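Local coordinates for MutT/nudix family protein (Enterococcus faecalis, PDB 2FML), which is of unknown function but belongs to the MutT/nudix family and so probably hydrolyses a nucleoside diphosphate linked to another moiety, or regulates transcription as NrtR-like relatives do, at residues 93-101 / 135-146. Residues are numbered along the deposited sequence; the frame is centred on the assembly and turned at random.
Sequences TKEETGVVI and EPLIAGDDAKEV
E96 and T97, in the last turn of helix 85-97, meet the 135-146 loop mainly through their backbone carbonyls. E96 O accepts from G140 N at 3.1 Å, and T97 O from I138 N at 2.9 Å. The two bonds thus tie successive carbonyls of the helix end to alternate amides of the loop. G140 also comes close through its CA, 3.1 Å from E95 O, in a CA-H...O contact; glycine has no side chain to stand in the way.

The T97 side chain divides its work. With chi1 at 67°, OG1 sits between the backbone N and the carbonyl carbon, where it accepts from V99 N (3.1 Å, 160° at the hydrogen) in an ST turn; CG2 touches V146 CG2 at 3.9 Å, the two side chains crossing at about a right angle, beside L59 and P75. The carboxylate of E96 instead bonds through OE1 to G76 N, while OE2 lies 4.4 Å from D142 OD2, a proximity of like charges.

Beyond G98, V99 splits its branches: CG2 lies alongside L137 CD2 (3.7 Å) and CG1 packs against E135, whose OE1 is joined to V100 N through one water. Residues 77-98 match the Nudix box, and the loop-helix-loop they form, with G98 at positive phi just after the helix, agrees with it; the loop before strand 143-154 packs along the C-terminal end of the Nudix helix, joined to it by the two backbone hydrogen bonds.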
loop_
_atom_site.group_PDB
_atom_site.type_symbol
_atom_site.label_atom_id
_atom_site.label_comp_id
_atom_site.label_asym_id
_atom_site.label_seq_id
_atom_site.Cartn_x
_atom_site.Cartn_y
_atom_site.Cartn_z
ATOM N N THR A 93 11.364 14.285 -5.174
ATOM C CA THR A 93 11.912 13.778 -6.426
ATOM C C THR A 93 12.398 14.939 -7.285
ATOM O O THR A 93 13.504 14.889 -7.824
ATOM C CB THR A 93 10.882 12.923 -7.193
ATOM O OG1 THR A 93 10.492 11.840 -6.358
ATOM C CG2 THR A 93 11.421 12.426 -8.609
ATOM N N LYS A 94 11.598 15.988 -7.389
ATOM C CA LYS A 94 12.046 17.189 -8.063
ATOM C C LYS A 94 13.278 17.848 -7.419
ATOM O O LYS A 94 14.214 18.188 -8.128
ATOM C CB LYS A 94 10.910 18.195 -8.232
ATOM C CG LYS A 94 11.269 19.257 -9.239
ATOM C CD LYS A 94 10.288 20.407 -9.235
ATOM C CE LYS A 94 10.837 21.562 -10.091
ATOM N NZ LYS A 94 9.917 22.723 -9.903
ATOM N N GLU A 95 13.285 18.022 -6.086
ATOM C CA GLU A 95 14.393 18.734 -5.391
ATOM C C GLU A 95 15.687 17.957 -5.561
ATOM O O GLU A 95 16.748 18.589 -5.803
ATOM C CB GLU A 95 14.127 18.944 -3.879
ATOM C CG GLU A 95 12.678 19.427 -3.533
ATOM C CD GLU A 95 12.487 20.297 -2.246
ATOM O OE1 GLU A 95 12.836 19.799 -1.141
ATOM O OE2 GLU A 95 11.923 21.438 -2.373
ATOM N N GLU A 96 15.585 16.602 -5.462
ATOM C CA GLU A 96 16.746 15.686 -5.519
ATOM C C GLU A 96 17.228 15.239 -6.897
ATOM O O GLU A 96 18.395 14.888 -7.028
ATOM C CB GLU A 96 16.538 14.456 -4.650
ATOM C CG GLU A 96 16.133 14.802 -3.231
ATOM C CD GLU A 96 16.615 13.797 -2.177
ATOM O OE1 GLU A 96 16.662 12.558 -2.447
ATOM O OE2 GLU A 96 16.929 14.285 -1.051
ATOM N N THR A 97 16.348 15.255 -7.915
ATOM C CA THR A 97 16.663 14.659 -9.221
ATOM C C THR A 97 16.384 15.584 -10.384
ATOM O O THR A 97 16.825 15.303 -11.506
ATOM C CB THR A 97 15.846 13.348 -9.513
ATOM O OG1 THR A 97 14.460 13.672 -9.670
ATOM C CG2 THR A 97 16.033 12.299 -8.417
ATOM N N GLY A 98 15.606 16.643 -10.134
ATOM C CA GLY A 98 15.151 17.539 -11.188
ATOM C C GLY A 98 13.942 17.056 -11.960
ATOM O O GLY A 98 13.425 17.746 -12.779
ATOM N N VAL A 99 13.441 15.875 -11.674
ATOM C CA VAL A 99 12.368 15.299 -12.501
ATOM C C VAL A 99 10.974 15.741 -12.018
ATOM O O VAL A 99 10.657 15.678 -10.804
ATOM C CB VAL A 99 12.499 13.785 -12.561
ATOM C CG1 VAL A 99 11.500 13.196 -13.567
ATOM C CG2 VAL A 99 13.949 13.429 -12.889
ATOM N N VAL A 100 10.182 16.235 -12.977
ATOM C CA VAL A 100 8.793 16.588 -12.755
ATOM C C VAL A 100 7.872 15.434 -13.237
ATOM O O VAL A 100 7.815 15.146 -14.434
ATOM C CB VAL A 100 8.432 17.919 -13.468
ATOM C CG1 VAL A 100 7.030 18.347 -13.110
ATOM C CG2 VAL A 100 9.429 19.026 -13.113
ATOM N N ILE A 101 7.206 14.755 -12.287
ATOM C CA ILE A 101 6.114 13.793 -12.531
ATOM C C ILE A 101 4.817 14.390 -11.971
ATOM O O ILE A 101 4.880 15.173 -11.029
ATOM C CB ILE A 101 6.352 12.438 -11.839
ATOM C CG1 ILE A 101 7.195 12.599 -10.594
ATOM C CG2 ILE A 101 7.183 11.518 -12.683
ATOM C CD1 ILE A 101 7.967 11.382 -10.325
ATOM N N GLU A 135 14.551 10.958 -18.475
ATOM C CA GLU A 135 14.719 12.426 -18.433
ATOM C C GLU A 135 16.151 12.801 -18.119
ATOM O O GLU A 135 16.873 11.993 -17.524
ATOM C CB GLU A 135 13.826 13.077 -17.379
ATOM C CG GLU A 135 12.496 12.437 -17.157
ATOM C CD GLU A 135 11.358 13.229 -17.698
ATOM O OE1 GLU A 135 10.575 13.750 -16.868
ATOM O OE2 GLU A 135 11.243 13.332 -18.938
ATOM N N PRO A 136 16.574 14.015 -18.538
ATOM C CA PRO A 136 17.780 14.640 -17.984
ATOM C C PRO A 136 17.651 14.840 -16.462
ATOM O O PRO A 136 16.561 15.086 -15.917
ATOM C CB PRO A 136 17.865 16.000 -18.706
ATOM C CG PRO A 136 16.510 16.246 -19.199
ATOM C CD PRO A 136 15.943 14.877 -19.549
ATOM N N LEU A 137 18.768 14.699 -15.780
ATOM C CA LEU A 137 18.742 14.600 -14.335
ATOM C C LEU A 137 19.591 15.755 -13.815
ATOM O O LEU A 137 20.607 16.036 -14.397
ATOM C CB LEU A 137 19.340 13.243 -13.925
ATOM C CG LEU A 137 18.680 11.980 -14.455
ATOM C CD1 LEU A 137 19.385 10.721 -13.888
ATOM C CD2 LEU A 137 17.176 11.960 -14.100
ATOM N N ILE A 138 19.165 16.434 -12.750
ATOM C CA ILE A 138 20.070 17.326 -11.995
ATOM C C ILE A 138 20.029 17.083 -10.480
ATOM O O ILE A 138 18.974 17.139 -9.849
ATOM C CB ILE A 138 19.946 18.821 -12.379
ATOM C CG1 ILE A 138 18.478 19.213 -12.545
ATOM C CG2 ILE A 138 20.752 19.097 -13.686
ATOM C CD1 ILE A 138 18.176 20.138 -13.749
ATOM N N ALA A 139 21.192 16.793 -9.916
ATOM C CA ALA A 139 21.316 16.542 -8.505
ATOM C C ALA A 139 20.781 17.701 -7.650
ATOM O O ALA A 139 20.920 18.874 -7.999
ATOM C CB ALA A 139 22.783 16.233 -8.166
ATOM N N GLY A 140 20.136 17.374 -6.546
ATOM C CA GLY A 140 19.845 18.380 -5.546
ATOM C C GLY A 140 21.072 18.392 -4.662
ATOM O O GLY A 140 22.036 17.648 -4.911
ATOM N N ASP A 141 21.028 19.211 -3.618
ATOM C CA ASP A 141 22.175 19.450 -2.737
ATOM C C ASP A 141 22.652 18.208 -1.981
ATOM O O ASP A 141 23.868 18.034 -1.799
ATOM C CB ASP A 141 21.853 20.552 -1.729
ATOM C CG ASP A 141 23.098 21.056 -0.998
ATOM O OD1 ASP A 141 24.159 21.253 -1.656
ATOM O OD2 ASP A 141 23.009 21.250 0.240
ATOM N N ASP A 142 21.698 17.379 -1.551
ATOM C CA ASP A 142 21.966 16.100 -0.804
ATOM C C ASP A 142 22.358 14.882 -1.658
ATOM O O ASP A 142 22.560 13.781 -1.143
ATOM C CB ASP A 142 20.791 15.736 0.118
ATOM C CG ASP A 142 20.460 16.856 1.115
ATOM O OD1 ASP A 142 21.393 17.559 1.617
ATOM O OD2 ASP A 142 19.252 17.030 1.404
ATOM N N ALA A 143 22.502 15.096 -2.956
ATOM C CA ALA A 143 22.822 14.029 -3.845
ATOM C C ALA A 143 24.139 14.370 -4.467
ATOM O O ALA A 143 24.267 15.438 -5.093
ATOM C CB ALA A 143 21.741 13.893 -4.895
ATOM N N LYS A 144 25.121 13.494 -4.261
ATOM C CA LYS A 144 26.486 13.665 -4.800
ATOM C C LYS A 144 26.497 13.284 -6.274
ATOM O O LYS A 144 27.285 13.764 -7.052
ATOM C CB LYS A 144 27.464 12.735 -4.072
ATOM C CG LYS A 144 28.484 13.384 -3.188
ATOM C CD LYS A 144 29.493 12.331 -2.726
ATOM C CE LYS A 144 30.781 12.334 -3.540
ATOM N NZ LYS A 144 31.891 11.701 -2.748
ATOM N N GLU A 145 25.635 12.358 -6.633
ATOM C CA GLU A 145 25.439 11.961 -8.013
ATOM C C GLU A 145 24.024 11.451 -8.126
ATOM O O GLU A 145 23.404 11.047 -7.128
ATOM C CB GLU A 145 26.339 10.806 -8.389
ATOM C CG GLU A 145 27.784 11.006 -8.127
ATOM C CD GLU A 145 28.575 10.353 -9.197
ATOM O OE1 GLU A 145 28.870 9.138 -9.043
ATOM O OE2 GLU A 145 28.861 11.050 -10.204
ATOM N N VAL A 146 23.529 11.484 -9.346
ATOM C CA VAL A 146 22.196 11.008 -9.677
ATOM C C VAL A 146 22.312 10.389 -11.076
ATOM O O VAL A 146 22.820 11.004 -11.998
ATOM C CB VAL A 146 21.054 12.123 -9.559
ATOM C CG1 VAL A 146 21.193 13.196 -10.624
ATOM C CG2 VAL A 146 19.687 11.462 -9.654
HETATM O O HOH W 1 10.713 16.406 -15.880
#